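Local coordinates for restriction endonuclease (Mycobacterium sp., PDB 4F0Q), which cleaves DNA that carries methylated cytosine, working as a tetrameric, modification-dependent restriction endonuclease, at residues Pro77-Ala83 with Arg227-Ala233; Val46-Trp50 with Lys61-Glu65. All coordinates share one frame; numbering follows the deposited sequence.

Contact 1: Pro77-Ala83 with Arg227-Ala233; sequences PDRSRRA and RRNAALA
R81 and R227 reach past each other in roughly opposite directions, each guanidinium ending on backbone carbonyls of the other segment. R81 leaves strand 80-81 with CG between its backbone N and carbonyl carbon (chi1 69°) and runs straight from CG to NE, so its head enters the curl of chain 227-233. There NE donates to R227 O at 2.9 Å and NH1 to L232 O at 2.9 Å, while NH2 adds weak bonds to N229 O, L232 O and R227 O. The oxygens of R227 and L232 sit about 25° out of the guanidinium plane, and the N-H...O angles are bent. Arginine suits this place because it alone offers five N-H donors on one flat head.

R227 answers with a chain bent at chi3 (58°). NE donates to A83 O at 2.6 Å, on a lone pair, and NH2 to R82 O at 2.7 Å and to L152 O outside. The A83 and R82 oxygens lie close to the guanidinium plane, and CD of R81 rests over one face.

At the other end D78 OD2 accepts from A234 N and pairs with R79, so its carboxylate carbon and flank meet the small A233 CB. P77 CD packs 3.3 Å from A230 O. A230 lies in a type I turn, N229 to L232, whose first and last carbonyls accept from buried R81; N229 OD1 accepts from A231 N, an Asx turn coinciding with it.

Contact 2: Val46-Trp50 with Lys61-Glu65; sequences VNYHW and KVMLE
Y48 and H49 open the short helix 48-52, whose N-cap is N47, and both turn their rings to the irregular chain 61-65 that leads to strand 67-69. The direct polar link is the tyrosine hydroxyl: with CG anti to the backbone N (chi1 168°), the ring reaches across and OH donates to V62 O at 2.9 Å. That oxygen lies at the ring edge, and the donor stands 31° from the carbonyl plane. A phenol suits the place, joining an apolar ring to a donor at its far end.

Apolar packing lies beside this bond: L64 crosses the tyrosine at about a right angle, with CD2 3.6 Å from Y48 CE1. The H49 imidazole receives the extended K61 chain over one face in a CH-pi contact, CD lying 4.0 Å from the ring centroid; a long aliphatic stem lets lysine do this while NZ bonds to A35 O. The opposite face is covered by the neighbouring Y48 ring, at CD2. In a sulfur-aromatic contact M63 SD comes in obliquely, 3.9 Å from H49 CE1. Y31, outside the segments, meets both rings.

Water completes the join. One molecule accepts from V62 N at 2.8 Å and also bonds H49 ND1, 3.1 Å away.

Along the chain the two contacts come in series: contact 2 closes within residues 46-65, whereas contact 1 joins residues 77-83 to 227-233, 144 residues beyond A83. Their centres lie 21 Å apart on the same side of the chain's centre, remote in sequence from the magnesium-binding residues. Contact 2 starts on strand 45-47 of the large mixed sheet, and its second segment leads into strand 67-69 of that sheet. Contact 1 joins the 74-75/80-81 hairpin to the end of helix 222-227 and the loop that follows. R228 of contact 1 packs its NH1 3.3 Å from V62 CG2, while its NH2 donates to P60 O. Local and long-range closures thus meet in one module, probably the PUA-like, DNA-recognising part.

Contact 1: Pro77-Ala83 with Arg227-Ala233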
loop_
_atom_site.group_PDB
_atom_site.type_symbol
_atom_site.label_atom_id
_atom_site.label_comp_id
_atom_site.label_asym_id
_atom_site.label_seq_id
_atom_site.Cartn_x
_atom_site.Cartn_y
_atom_site.Cartn_z
ATOM N N PRO A 77 17.591 -46.403 4.362
ATOM C CA PRO A 77 17.268 -47.494 3.439
ATOM C C PRO A 77 17.036 -46.957 2.034
ATOM O O PRO A 77 17.535 -47.521 1.061
ATOM C CB PRO A 77 15.955 -48.053 4.001
ATOM C CG PRO A 77 15.906 -47.589 5.420
ATOM C CD PRO A 77 16.580 -46.257 5.422
ATOM N N ASP A 78 16.282 -45.867 1.945
ATOM C CA ASP A 78 15.967 -45.246 0.665
ATOM C C ASP A 78 17.160 -44.476 0.110
ATOM O O ASP A 78 17.555 -44.672 -1.039
ATOM C CB ASP A 78 14.749 -44.327 0.803
ATOM C CG ASP A 78 14.878 -43.352 1.960
ATOM O OD1 ASP A 78 15.665 -43.630 2.890
ATOM O OD2 ASP A 78 14.190 -42.310 1.940
ATOM N N ARG A 79 17.728 -43.605 0.937
ATOM C CA ARG A 79 18.868 -42.790 0.541
ATOM C C ARG A 79 19.510 -42.130 1.754
ATOM O O ARG A 79 18.967 -42.175 2.858
ATOM C CB ARG A 79 18.440 -41.721 -0.468
ATOM C CG ARG A 79 17.283 -40.848 -0.009
ATOM C CD ARG A 79 16.133 -40.912 -1.001
ATOM N NE ARG A 79 15.307 -39.709 -0.975
ATOM C CZ ARG A 79 14.121 -39.623 -0.381
ATOM N NH1 ARG A 79 13.610 -40.675 0.242
ATOM N NH2 ARG A 79 13.444 -38.483 -0.413
ATOM N N SER A 80 20.669 -41.519 1.539
ATOM C CA SER A 80 21.372 -40.815 2.603
ATOM C C SER A 80 20.717 -39.459 2.849
ATOM O O SER A 80 20.136 -38.871 1.936
ATOM C CB SER A 80 22.845 -40.637 2.235
ATOM O OG SER A 80 23.576 -40.081 3.313
ATOM N N ARG A 81 20.805 -38.967 4.080
ATOM C CA ARG A 81 20.147 -37.714 4.437
ATOM C C ARG A 81 20.802 -37.010 5.625
ATOM O O ARG A 81 21.336 -37.653 6.530
ATOM C CB ARG A 81 18.668 -37.961 4.748
ATOM C CG ARG A 81 18.433 -38.753 6.026
ATOM C CD ARG A 81 16.958 -38.854 6.365
ATOM N NE ARG A 81 16.740 -39.560 7.624
ATOM C CZ ARG A 81 16.626 -40.880 7.729
ATOM N NH1 ARG A 81 16.709 -41.643 6.647
ATOM N NH2 ARG A 81 16.428 -41.439 8.915
ATOM N N ARG A 82 20.751 -35.683 5.612
ATOM C CA ARG A 82 21.200 -34.885 6.744
ATOM C C ARG A 82 20.042 -34.729 7.726
ATOM O O ARG A 82 18.986 -34.201 7.375
ATOM C CB ARG A 82 21.684 -33.514 6.273
ATOM C CG ARG A 82 22.476 -32.739 7.314
ATOM C CD ARG A 82 23.901 -33.258 7.427
ATOM N NE ARG A 82 24.623 -33.142 6.162
ATOM C CZ ARG A 82 25.921 -33.389 6.017
ATOM N NH1 ARG A 82 26.647 -33.763 7.061
ATOM N NH2 ARG A 82 26.495 -33.259 4.828
ATOM N N ALA A 83 20.244 -35.199 8.954
ATOM C CA ALA A 83 19.189 -35.209 9.965
ATOM C C ALA A 83 18.670 -33.812 10.297
ATOM O O ALA A 83 17.467 -33.559 10.237
ATOM C CB ALA A 83 19.676 -35.905 11.226
ATOM N N ARG A 227 14.612 -38.904 12.207
ATOM C CA ARG A 227 15.502 -38.420 11.154
ATOM C C ARG A 227 16.936 -38.929 11.326
ATOM O O ARG A 227 17.656 -39.118 10.345
ATOM C CB ARG A 227 15.477 -36.892 11.065
ATOM C CG ARG A 227 14.208 -36.332 10.442
ATOM C CD ARG A 227 14.389 -34.882 10.014
ATOM N NE ARG A 227 15.487 -34.727 9.062
ATOM C CZ ARG A 227 15.362 -34.870 7.746
ATOM N NH1 ARG A 227 14.186 -35.174 7.217
ATOM N NH2 ARG A 227 16.416 -34.712 6.957
ATOM N N ARG A 228 17.343 -39.151 12.572
ATOM C CA ARG A 228 18.666 -39.698 12.856
ATOM C C ARG A 228 18.651 -41.222 12.805
ATOM O O ARG A 228 19.698 -41.865 12.876
ATOM C CB ARG A 228 19.169 -39.235 14.226
ATOM C CG ARG A 228 19.470 -37.750 14.326
ATOM C CD ARG A 228 19.997 -37.397 15.707
ATOM N NE ARG A 228 21.330 -37.943 15.941
ATOM C CZ ARG A 228 21.907 -38.021 17.136
ATOM N NH1 ARG A 228 21.261 -37.596 18.212
ATOM N NH2 ARG A 228 23.124 -38.530 17.256
ATOM N N ASN A 229 17.458 -41.794 12.687
ATOM C CA ASN A 229 17.302 -43.243 12.655
ATOM C C ASN A 229 17.629 -43.812 11.278
ATOM O O ASN A 229 16.941 -43.527 10.298
ATOM C CB ASN A 229 15.881 -43.633 13.066
ATOM C CG ASN A 229 15.791 -45.053 13.584
ATOM O OD1 ASN A 229 16.572 -45.920 13.194
ATOM N ND2 ASN A 229 14.832 -45.298 14.470
ATOM N N ALA A 230 18.684 -44.620 11.212
ATOM C CA ALA A 230 19.135 -45.193 9.949
ATOM C C ALA A 230 18.198 -46.289 9.451
ATOM O O ALA A 230 18.217 -46.647 8.273
ATOM C CB ALA A 230 20.553 -45.726 10.086
ATOM N N ALA A 231 17.377 -46.815 10.353
ATOM C CA ALA A 231 16.441 -47.879 10.009
ATOM C C ALA A 231 15.205 -47.327 9.308
ATOM O O ALA A 231 14.460 -48.068 8.666
ATOM C CB ALA A 231 16.043 -48.654 11.255
ATOM N N LEU A 232 14.995 -46.021 9.434
ATOM C CA LEU A 232 13.817 -45.374 8.868
ATOM C C LEU A 232 14.149 -44.599 7.599
ATOM O O LEU A 232 15.146 -43.880 7.542
ATOM C CB LEU A 232 13.189 -44.425 9.892
ATOM C CG LEU A 232 12.786 -45.026 11.239
ATOM C CD1 LEU A 232 12.222 -43.950 12.150
ATOM C CD2 LEU A 232 11.784 -46.151 11.047
ATOM N N ALA A 233 13.306 -44.751 6.583
ATOM C CA ALA A 233 13.427 -43.958 5.367
ATOM C C ALA A 233 13.042 -42.519 5.682
ATOM O O ALA A 233 12.404 -42.253 6.698
ATOM C CB ALA A 233 12.537 -44.524 4.274
#

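Contact 2: Val46-Trp50 with Lys61-Glu65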
loop_
_atom_site.group_PDB
_atom_site.type_symbol
_atom_site.label_atom_id
_atom_site.label_comp_id
_atom_site.label_asym_id
_atom_site.label_seq_id
_atom_site.Cartn_x
_atom_site.Cartn_y
_atom_site.Cartn_z
ATOM N N VAL A 46 16.854 -28.161 31.980
ATOM C CA VAL A 46 16.859 -29.354 31.147
ATOM C C VAL A 46 18.192 -29.508 30.423
ATOM O O VAL A 46 18.658 -28.585 29.755
ATOM C CB VAL A 46 15.721 -29.321 30.110
ATOM C CG1 VAL A 46 15.815 -30.517 29.173
ATOM C CG2 VAL A 46 14.370 -29.288 30.808
ATOM N N ASN A 47 18.804 -30.677 30.572
ATOM C CA ASN A 47 20.066 -30.972 29.907
ATOM C C ASN A 47 19.887 -31.026 28.393
ATOM O O ASN A 47 19.043 -31.764 27.887
ATOM C CB ASN A 47 20.642 -32.291 30.425
ATOM C CG ASN A 47 22.018 -32.591 29.863
ATOM O OD1 ASN A 47 22.709 -31.700 29.368
ATOM N ND2 ASN A 47 22.426 -33.852 29.941
ATOM N N TYR A 48 20.680 -30.230 27.682
ATOM C CA TYR A 48 20.608 -30.159 26.227
ATOM C C TYR A 48 20.906 -31.504 25.573
ATOM O O TYR A 48 20.146 -31.975 24.727
ATOM C CB TYR A 48 21.577 -29.095 25.698
ATOM C CG TYR A 48 21.790 -29.144 24.198
ATOM C CD1 TYR A 48 20.965 -28.435 23.336
ATOM C CD2 TYR A 48 22.823 -29.895 23.647
ATOM C CE1 TYR A 48 21.160 -28.477 21.967
ATOM C CE2 TYR A 48 23.022 -29.946 22.284
ATOM C CZ TYR A 48 22.189 -29.236 21.447
ATOM O OH TYR A 48 22.391 -29.286 20.087
ATOM N N HIS A 49 22.020 -32.112 25.968
ATOM C CA HIS A 49 22.492 -33.340 25.337
ATOM C C HIS A 49 21.545 -34.520 25.530
ATOM O O HIS A 49 21.516 -35.436 24.711
ATOM C CB HIS A 49 23.901 -33.690 25.818
ATOM C CG HIS A 49 24.960 -32.775 25.286
ATOM N ND1 HIS A 49 25.366 -32.796 23.970
ATOM C CD2 HIS A 49 25.689 -31.807 25.890
ATOM C CE1 HIS A 49 26.303 -31.884 23.785
ATOM N NE2 HIS A 49 26.518 -31.269 24.935
ATOM N N TRP A 50 20.771 -34.498 26.609
ATOM C CA TRP A 50 19.755 -35.522 26.807
ATOM C C TRP A 50 18.566 -35.278 25.888
ATOM O O TRP A 50 18.017 -36.211 25.304
ATOM C CB TRP A 50 19.279 -35.563 28.257
ATOM C CG TRP A 50 18.057 -36.409 28.425
ATOM C CD1 TRP A 50 18.015 -37.761 28.595
ATOM C CD2 TRP A 50 16.696 -35.962 28.416
ATOM N NE1 TRP A 50 16.712 -38.184 28.700
ATOM C CE2 TRP A 50 15.883 -37.099 28.591
ATOM C CE3 TRP A 50 16.086 -34.711 28.277
ATOM C CZ2 TRP A 50 14.492 -37.022 28.637
ATOM C CZ3 TRP A 50 14.705 -34.637 28.321
ATOM C CH2 TRP A 50 13.924 -35.785 28.500
ATOM N N LYS A 61 26.453 -37.373 20.444
ATOM C CA LYS A 61 25.851 -36.099 20.813
ATOM C C LYS A 61 25.609 -35.217 19.595
ATOM O O LYS A 61 26.343 -35.287 18.608
ATOM C CB LYS A 61 26.749 -35.348 21.798
ATOM C CG LYS A 61 27.061 -36.096 23.081
ATOM C CD LYS A 61 27.999 -35.282 23.958
ATOM C CE LYS A 61 28.359 -36.024 25.231
ATOM N NZ LYS A 61 29.289 -35.233 26.085
ATOM N N VAL A 62 24.574 -34.389 19.671
ATOM C CA VAL A 62 24.354 -33.348 18.679
ATOM C C VAL A 62 25.041 -32.083 19.177
ATOM O O VAL A 62 24.444 -31.283 19.895
ATOM C CB VAL A 62 22.855 -33.073 18.465
ATOM C CG1 VAL A 62 22.651 -32.039 17.366
ATOM C CG2 VAL A 62 22.125 -34.363 18.126
ATOM N N MET A 63 26.308 -31.920 18.808
ATOM C CA MET A 63 27.119 -30.814 19.307
ATOM C C MET A 63 26.560 -29.456 18.903
ATOM O O MET A 63 26.079 -29.278 17.785
ATOM C CB MET A 63 28.567 -30.953 18.833
ATOM C CG MET A 63 29.272 -32.190 19.365
ATOM S SD MET A 63 29.209 -32.297 21.164
ATOM C CE MET A 63 30.030 -30.775 21.627
ATOM N N LEU A 64 26.624 -28.502 19.827
ATOM C CA LEU A 64 26.118 -27.160 19.578
ATOM C C LEU A 64 27.193 -26.116 19.865
ATOM O O LEU A 64 27.088 -25.341 20.815
ATOM C CB LEU A 64 24.870 -26.893 20.423
ATOM C CG LEU A 64 24.039 -25.652 20.086
ATOM C CD1 LEU A 64 23.475 -25.747 18.679
ATOM C CD2 LEU A 64 22.926 -25.458 21.102
ATOM N N GLU A 65 28.234 -26.107 19.038
ATOM C CA GLU A 65 29.292 -25.113 19.158
ATOM C C GLU A 65 28.798 -23.764 18.651
ATOM O O GLU A 65 27.629 -23.614 18.294
ATOM C CB GLU A 65 30.528 -25.543 18.365
ATOM C CG GLU A 65 31.141 -26.858 18.820
ATOM C CD GLU A 65 31.816 -26.755 20.175
ATOM O OE1 GLU A 65 31.989 -27.803 20.833
ATOM O OE2 GLU A 65 32.179 -25.630 20.580
HETATM O O HOH W 1 23.248 -33.992 22.061
#